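Local coordinates for antifreeze protein (Marinomonas primoryensis, PDB 5JUH) that forms the calcium-loaded C-terminal RTX region of a giant secreted adhesin that binds its Antarctic bacterium to diatoms and ice, at residues A[76-79]-A[80-83]; A[102-105]-A[106-109]; A[112-116]-A[117-121]. All blocks are in the same frame, centred on the assembly; numbering follows the deposited sequence. Where two conformers were deposited one is given.

Contact 1. Residues A[76-79]-A[80-83]; sequences VLFG and GDDS. With CA (calcium ion), chain D; CA (calcium ion), chain E.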
loop_
_atom_site.group_PDB
_atom_site.type_symbol
_atom_site.label_atom_id
_atom_site.label_comp_id
_atom_site.label_asym_id
_atom_site.label_seq_id
_atom_site.Cartn_x
_atom_site.Cartn_y
_atom_site.Cartn_z
ATOM N N VAL A 76 -2.113 10.100 -8.482
ATOM C CA VAL A 76 -2.858 8.903 -8.074
ATOM C C VAL A 76 -2.647 7.985 -9.293
ATOM O O VAL A 76 -3.027 8.259 -10.414
ATOM C CB VAL A 76 -4.367 9.203 -7.856
ATOM C CG1 VAL A 76 -5.088 7.949 -7.534
ATOM C CG2 VAL A 76 -4.560 10.291 -6.793
ATOM N N LEU A 77 -2.039 6.822 -9.054
ATOM C CA LEU A 77 -1.598 5.892 -10.087
ATOM C C LEU A 77 -2.384 4.572 -9.905
ATOM O O LEU A 77 -2.556 4.054 -8.799
ATOM C CB LEU A 77 -0.144 5.651 -9.964
ATOM C CG LEU A 77 0.789 6.522 -10.815
ATOM C CD1 LEU A 77 0.356 7.816 -11.381
ATOM C CD2 LEU A 77 2.159 6.627 -10.160
ATOM N N PHE A 78 -2.842 4.015 -11.024
ATOM C CA PHE A 78 -3.654 2.806 -10.981
ATOM C C PHE A 78 -3.507 2.059 -12.289
ATOM O O PHE A 78 -3.720 2.619 -13.348
ATOM C CB PHE A 78 -5.143 3.200 -10.783
ATOM C CG PHE A 78 -6.087 2.053 -10.756
ATOM C CD1 PHE A 78 -5.866 0.922 -9.969
ATOM C CD2 PHE A 78 -7.293 2.136 -11.464
ATOM C CE1 PHE A 78 -6.840 -0.095 -9.882
ATOM C CE2 PHE A 78 -8.259 1.125 -11.368
ATOM C CZ PHE A 78 -8.028 0.018 -10.599
ATOM N N GLY A 79 -3.201 0.780 -12.179
ATOM C CA GLY A 79 -2.982 -0.037 -13.441
ATOM C C GLY A 79 -4.285 -0.668 -13.982
ATOM O O GLY A 79 -4.242 -1.358 -14.961
ATOM N N GLY A 80 -5.378 -0.510 -13.241
ATOM C CA GLY A 80 -6.629 -1.228 -13.531
ATOM C C GLY A 80 -6.992 -2.378 -12.689
ATOM O O GLY A 80 -6.133 -3.003 -12.106
ATOM N N ASP A 81 -8.294 -2.709 -12.659
ATOM C CA ASP A 81 -8.697 -3.970 -12.024
ATOM C C ASP A 81 -8.573 -5.005 -13.192
ATOM O O ASP A 81 -9.560 -5.360 -13.837
ATOM C CB ASP A 81 -10.079 -3.949 -11.463
ATOM C CG ASP A 81 -10.242 -3.126 -10.257
ATOM O OD1 ASP A 81 -9.307 -2.976 -9.437
ATOM O OD2 ASP A 81 -11.390 -2.507 -10.092
ATOM N N ASP A 82 -7.344 -5.517 -13.450
ATOM C CA ASP A 82 -6.913 -6.174 -14.725
ATOM C C ASP A 82 -6.347 -7.559 -14.363
ATOM O O ASP A 82 -6.489 -7.983 -13.242
ATOM C CB ASP A 82 -5.936 -5.314 -15.552
ATOM C CG ASP A 82 -4.558 -5.060 -14.809
ATOM O OD1 ASP A 82 -4.447 -5.663 -13.729
ATOM O OD2 ASP A 82 -3.741 -4.325 -15.437
ATOM N N SER A 83 -5.612 -8.226 -15.278
ATOM C CA SER A 83 -4.945 -9.532 -15.070
ATOM C C SER A 83 -3.519 -9.498 -15.496
ATOM O O SER A 83 -2.922 -10.540 -15.761
ATOM C CB SER A 83 -5.666 -10.617 -15.862
ATOM O OG SER A 83 -7.071 -10.493 -15.658
HETATM CA CA CA D . -3.060 -2.529 -16.548
HETATM CA CA CA E . -2.245 -4.684 -13.298
HETATM O O HOH W 1 -3.434 -3.027 -12.124
HETATM O O HOH W 2 -3.005 -0.410 -17.598
HETATM O O HOH W 3 -2.170 -3.762 -18.360
HETATM O O HOH W 4 -5.007 -2.818 -17.785
HETATM O O HOH W 5 -2.414 -6.333 -11.484
#
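Phe78 lays its ring over the backbone of Gly80, and this is the tightly packed part of the turn. Gly80 N stands 3.4 Å above the ring plane, over its centre. Gly80 CA follows as a CH-pi donor, 3.7 Å from the Phe78 ring centroid and 19° off the ring normal. The phenyl group reaches this place because CG runs anti to the backbone N of Phe78 (chi1 179°), which sends the ring onward along the chain. Its far end, CZ, comes within 3.3 Å of Gly80 C. Gly80 has a positive phi of 104°, a conformation open to a residue without CB, and with no side chain in the way its N and CA lie against the aromatic face.

This is the calcium-binding turn that follows strand 76-78 of the RTX parallel beta-roll, and the ions occupy the polar half of the contact. Gly79 O and Asp82 OD2, both acceptors, are drawn together by calcium D, with Gly79 O 2.3 Å from the ion. Asp82 OD2 also bridges to calcium E, while OD1 of the same carboxylate binds calcium E at 2.5 Å, making the grip on that ion bidentate. Asp86 serves both ions, and Leu84 and Asp109 supply further ligands to calcium E.

The looser side is where water and the exposed Asp81 lie. Waters 2, 3 and 4 take up three positions on calcium D, and water 1, a ligand of calcium E, donates to Gly80 O over 2.7 Å. Asp81 is the centre of an inverse gamma turn. Its carboxylate comes up at the rim of the aromatic ring, with CG in the ring plane and OD1 3.5 Å from Phe78 CZ.

Contact 2. Residues A[102-105]-A[106-109]; sequences TTDV and LNID. With CA (calcium ion), chain C; CA (calcium ion), chain E.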
loop_
_atom_site.group_PDB
_atom_site.type_symbol
_atom_site.label_atom_id
_atom_site.label_comp_id
_atom_site.label_asym_id
_atom_site.label_seq_id
_atom_site.Cartn_x
_atom_site.Cartn_y
_atom_site.Cartn_z
ATOM N N THR A 102 -5.872 -9.497 -7.107
ATOM C CA THR A 102 -5.854 -10.555 -8.117
ATOM C C THR A 102 -5.954 -11.890 -7.377
ATOM O O THR A 102 -5.649 -11.970 -6.235
ATOM C CB THR A 102 -4.585 -10.560 -9.013
ATOM O OG1 THR A 102 -3.476 -10.843 -8.154
ATOM C CG2 THR A 102 -4.390 -9.255 -9.757
ATOM N N THR A 103 -6.392 -12.949 -8.073
ATOM C CA THR A 103 -6.292 -14.265 -7.506
ATOM C C THR A 103 -4.988 -14.931 -7.833
ATOM O O THR A 103 -4.525 -15.737 -7.051
ATOM C CB THR A 103 -7.472 -15.188 -7.893
ATOM O OG1 THR A 103 -7.411 -15.597 -9.252
ATOM C CG2 THR A 103 -8.859 -14.508 -7.635
ATOM N N ASP A 104 -4.339 -14.544 -8.927
ATOM C CA ASP A 104 -3.038 -15.122 -9.344
ATOM C C ASP A 104 -1.980 -14.082 -8.839
ATOM O O ASP A 104 -1.892 -12.976 -9.342
ATOM C CB ASP A 104 -3.048 -15.213 -10.843
ATOM C CG ASP A 104 -1.799 -15.798 -11.444
ATOM O OD1 ASP A 104 -0.813 -15.962 -10.708
ATOM O OD2 ASP A 104 -1.823 -15.942 -12.690
ATOM N N VAL A 105 -1.157 -14.527 -7.919
ATOM C CA VAL A 105 -0.157 -13.586 -7.332
ATOM C C VAL A 105 0.892 -13.206 -8.379
ATOM O O VAL A 105 1.625 -12.203 -8.231
ATOM C CB VAL A 105 0.406 -14.148 -6.012
ATOM C CG1 VAL A 105 1.324 -15.295 -6.352
ATOM C CG2 VAL A 105 1.012 -12.994 -5.166
ATOM N N LEU A 106 1.029 -13.962 -9.471
ATOM C CA LEU A 106 1.899 -13.539 -10.547
ATOM C C LEU A 106 1.407 -12.378 -11.392
ATOM O O LEU A 106 2.143 -11.916 -12.244
ATOM C CB LEU A 106 2.247 -14.734 -11.421
ATOM C CG LEU A 106 3.067 -15.785 -10.747
ATOM C CD1 LEU A 106 3.286 -16.955 -11.735
ATOM C CD2 LEU A 106 4.354 -15.277 -10.168
ATOM N N ASN A 107 0.157 -11.936 -11.181
ATOM C CA ASN A 107 -0.376 -10.869 -11.953
ATOM C C ASN A 107 -0.356 -9.542 -11.233
ATOM O O ASN A 107 -0.853 -8.573 -11.717
ATOM C CB ASN A 107 -1.834 -11.167 -12.354
ATOM C CG ASN A 107 -1.971 -12.276 -13.336
ATOM O OD1 ASN A 107 -1.040 -12.593 -14.102
ATOM N ND2 ASN A 107 -3.145 -12.853 -13.373
ATOM N N ILE A 108 0.276 -9.517 -10.059
ATOM C CA ILE A 108 0.283 -8.269 -9.283
ATOM C C ILE A 108 1.264 -7.253 -9.864
ATOM O O ILE A 108 2.221 -7.584 -10.523
ATOM C CB ILE A 108 0.625 -8.480 -7.776
ATOM C CG1 ILE A 108 2.041 -8.894 -7.553
ATOM C CG2 ILE A 108 -0.331 -9.456 -7.141
ATOM C CD1 ILE A 108 2.422 -9.163 -6.131
ATOM N N ASP A 109 0.945 -5.973 -9.603
ATOM C CA ASP A 109 1.763 -4.862 -10.094
ATOM C C ASP A 109 3.122 -4.712 -9.374
ATOM O O ASP A 109 3.288 -5.146 -8.258
ATOM C CB ASP A 109 1.001 -3.576 -10.011
ATOM C CG ASP A 109 -0.256 -3.603 -10.904
ATOM O OD1 ASP A 109 -0.292 -4.282 -12.032
ATOM O OD2 ASP A 109 -1.232 -2.871 -10.445
HETATM CA CA CA C . -5.470 -11.822 -3.984
HETATM CA CA CA E . -2.245 -4.684 -13.298
HETATM O O HOH W 6 -3.467 -11.083 -4.985
HETATM O O HOH W 7 -3.837 -10.398 -2.938
HETATM O O HOH W 8 -7.569 -12.995 -4.032
HETATM O O HOH W 9 -5.584 -12.440 -1.812
HETATM O O HOH W 10 -4.576 -13.824 -4.095
#
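Asp104 and Asn107 set their side chains across each other at about a right angle, with the carboxylate and amide planes turned 52° apart. Asp104 OD2 and Asn107 ND2 are 3.4 Å apart, but the angle is too poor for a hydrogen bond, so this pair packs rather than binds. The other oxygen does the bonding: Leu106 N donates to Asp104 OD1 over 3.0 Å, at 145°, approaching from above the carboxylate plane. CG of Asp104 is anti to its own backbone N (chi1 -179°), which carries OD1 forward to the amide two residues on and closes an Asx turn. The Leu106 side chain passes the same carboxylate obliquely.

The carbonyl of Asp104 is gripped from both faces of its plane. Asn107 N reaches Asp104 O at 2.9 Å from one face, the i to i+3 bond of the short 3-10 segment, and Thr102 OG1 donates to the same oxygen, also at 2.9 Å, from the opposite face.

Thr102 and the buried Ile108 cross nearly perpendicularly, Thr102 OG1 meeting Ile108 CG2 at 3.6 Å. Val105 and Ile108 instead lie side by side and point the same way, with Val105 CG2 4.2 Å from Ile108 CD1. Both reach strand 163-168, Val105 at Glu163 and Ile108 at Asp164 and Asn167.

Calcium is bound at either end of the segment. Thr102 O lies 2.3 Å from calcium C, which Asp101 also binds, and water 6 on that ion donates to Thr102 OG1. At the other end Asp109 OD1 joins Asp82, Leu84 and Asp86 on calcium E. The arrangement is that of an Asx turn leading into a 3-10 turn, in a loop between strands 96-98 and 110-111 of the calcium-bound RTX beta-roll.

Contact 3. Residues A[112-116]-A[117-121]; sequences TDFNA and AEDAL. With CA (calcium ion), chain I; CA (calcium ion), chain G.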
loop_
_atom_site.group_PDB
_atom_site.type_symbol
_atom_site.label_atom_id
_atom_site.label_comp_id
_atom_site.label_asym_id
_atom_site.label_seq_id
_atom_site.Cartn_x
_atom_site.Cartn_y
_atom_site.Cartn_z
ATOM N N THR A 112 7.768 0.720 -8.501
ATOM C CA THR A 112 9.231 0.798 -8.600
ATOM C C THR A 112 9.872 1.657 -7.500
ATOM O O THR A 112 10.999 1.263 -7.116
ATOM C CB THR A 112 9.734 1.317 -9.900
ATOM O OG1 THR A 112 9.403 2.677 -10.033
ATOM C CG2 THR A 112 9.184 0.565 -11.138
ATOM N N ASP A 113 9.145 2.635 -6.921
ATOM C CA ASP A 113 9.819 3.651 -6.163
ATOM C C ASP A 113 8.943 4.069 -4.968
ATOM O O ASP A 113 8.815 5.302 -4.691
ATOM C CB ASP A 113 10.126 4.872 -7.053
ATOM C CG ASP A 113 8.804 5.615 -7.490
ATOM O OD1 ASP A 113 7.706 4.952 -7.629
ATOM O OD2 ASP A 113 8.940 6.845 -7.720
ATOM N N PHE A 114 8.390 3.095 -4.223
ATOM C CA PHE A 114 7.527 3.487 -3.115
ATOM C C PHE A 114 8.423 4.120 -2.028
ATOM O O PHE A 114 9.272 3.424 -1.489
ATOM C CB PHE A 114 6.815 2.275 -2.547
ATOM C CG PHE A 114 5.818 2.605 -1.449
ATOM C CD1 PHE A 114 4.617 3.127 -1.819
ATOM C CD2 PHE A 114 6.089 2.434 -0.105
ATOM C CE1 PHE A 114 3.695 3.469 -0.913
ATOM C CE2 PHE A 114 5.131 2.755 0.896
ATOM C CZ PHE A 114 3.969 3.292 0.447
ATOM N N ASN A 115 8.068 5.327 -1.629
ATOM C CA ASN A 115 8.772 6.036 -0.557
ATOM C C ASN A 115 7.790 6.126 0.584
ATOM O O ASN A 115 6.869 6.945 0.575
ATOM C CB ASN A 115 9.218 7.393 -1.043
ATOM C CG ASN A 115 9.919 8.192 0.009
ATOM O OD1 ASN A 115 9.986 7.816 1.178
ATOM N ND2 ASN A 115 10.383 9.355 -0.349
ATOM N N ALA A 116 8.076 5.431 1.680
ATOM C CA ALA A 116 7.124 5.294 2.781
ATOM C C ALA A 116 6.915 6.652 3.505
ATOM O O ALA A 116 5.910 6.786 4.250
ATOM C CB ALA A 116 7.521 4.241 3.829
ATOM N N ALA A 117 7.893 7.562 3.444
ATOM C CA ALA A 117 7.701 8.864 4.078
ATOM C C ALA A 117 6.802 9.805 3.294
ATOM O O ALA A 117 6.362 10.822 3.857
ATOM C CB ALA A 117 9.041 9.565 4.144
ATOM N N GLU A 118 6.366 9.396 2.093
ATOM C CA GLU A 118 5.642 10.368 1.212
ATOM C C GLU A 118 4.407 9.688 0.527
ATOM O O GLU A 118 3.305 10.185 0.581
ATOM C CB GLU A 118 6.581 10.991 0.101
ATOM C CG GLU A 118 7.567 11.902 0.737
ATOM C CD GLU A 118 8.539 12.550 -0.187
ATOM O OE1 GLU A 118 8.110 12.982 -1.242
ATOM O OE2 GLU A 118 9.760 12.614 0.243
ATOM N N ASP A 119 4.641 8.538 -0.095
ATOM C CA ASP A 119 3.643 7.860 -0.866
ATOM C C ASP A 119 2.681 7.064 0.036
ATOM O O ASP A 119 2.885 6.900 1.224
ATOM C CB ASP A 119 4.374 6.912 -1.828
ATOM C CG ASP A 119 5.275 7.602 -2.800
ATOM O OD1 ASP A 119 5.078 8.732 -3.309
ATOM O OD2 ASP A 119 6.285 6.917 -3.181
ATOM N N ALA A 120 1.618 6.514 -0.606
ATOM C CA ALA A 120 0.611 5.736 0.118
ATOM C C ALA A 120 0.054 4.662 -0.769
ATOM O O ALA A 120 0.180 4.736 -1.942
ATOM C CB ALA A 120 -0.533 6.654 0.551
ATOM N N LEU A 121 -0.512 3.635 -0.177
ATOM C CA LEU A 121 -1.132 2.555 -0.895
ATOM C C LEU A 121 -2.635 2.514 -0.597
ATOM O O LEU A 121 -3.049 2.469 0.548
ATOM C CB LEU A 121 -0.569 1.241 -0.404
ATOM C CG LEU A 121 0.965 1.050 -0.477
ATOM C CD1 LEU A 121 1.378 -0.274 0.110
ATOM C CD2 LEU A 121 1.404 1.092 -1.948
HETATM CA CA CA I . 10.557 13.256 -1.961
HETATM CA CA CA G . 6.456 9.775 -4.932
HETATM O O HOH W 11 11.745 11.188 1.459
HETATM O O HOH W 12 3.761 5.365 3.298
HETATM O O HOH W 13 6.926 7.566 -5.686
HETATM O O HOH W 14 8.438 9.912 -3.624
HETATM O O HOH W 15 12.342 11.858 -1.328
#
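Asn115 and Asp119 are tied by paired hydrogen bonds that close the turn. Asn115 N donates to Asp119 OD2 over 2.8 Å at 161°, meeting that oxygen on its anti side and somewhat out of the carboxylate plane. In return Asn115 O accepts two amides: Asp119 N at 2.8 Å, nearly along the C=O axis, and Glu118 N at 2.9 Å, from above the carbonyl plane. The Asn115 side chain adds an Asx turn, with OD1 3.1 Å from the donor Ala117 N; CG is anti to the backbone N (chi1 179°), which brings the amide round to that peptide.

Apolar packing involves the CB of Asp119 and the Phe114 ring. Phe114 CE1 touches Leu121 CD2 at 3.5 Å and Asp119 CB at 3.6 Å, the ring and carboxylate planes being 52° apart. Phe97 and Ile188 from neighbouring strands add to this buried patch.

Water and metal complete the polar half. Water 12 donates to both Ala116 O and Asp119 O, and water 11 links Asn115 ND2 with Glu118 OE2. Glu118 chelates one calcium ion through both oxygens, OE2 at 2.4 Å, alongside Glu92. Asp119 divides its carboxylate: OD1 binds calcium G at 2.4 Å, while OD2, besides the bond from Asn115 N, accepts a hydrogen bond from water 13, itself a ligand of that ion. With Leu91, Gly93 and Asp95 also on calcium G, this is a calcium-binding turn of an RTX parallel beta-roll, just ahead of strand 120-122.

How the contacts relate
Contacts 1 and 3 belong to the same sheet, one following its edge strand 76-78 and the other entering strand 120-122, their nearest atoms about 6 Å apart. Contact 1 lies at the surface, an aromatic ring on glycine backbone; contact 3, centred about 8 Å from the chain centre, combines a buried apolar patch with four hydrogen bonds from backbone amides, two to a carbonyl and two to side-chain oxygens. Contact 2, partly buried, borders the other sheet and touches contact 1, Ser83 O lying 3.1 Å from Asn107 CG; both supply carboxylates to calcium E. Asx turns occur in contacts 2 and 3, whereas in contact 1 calcium D brings Gly79 O and Asp82 OD2 together.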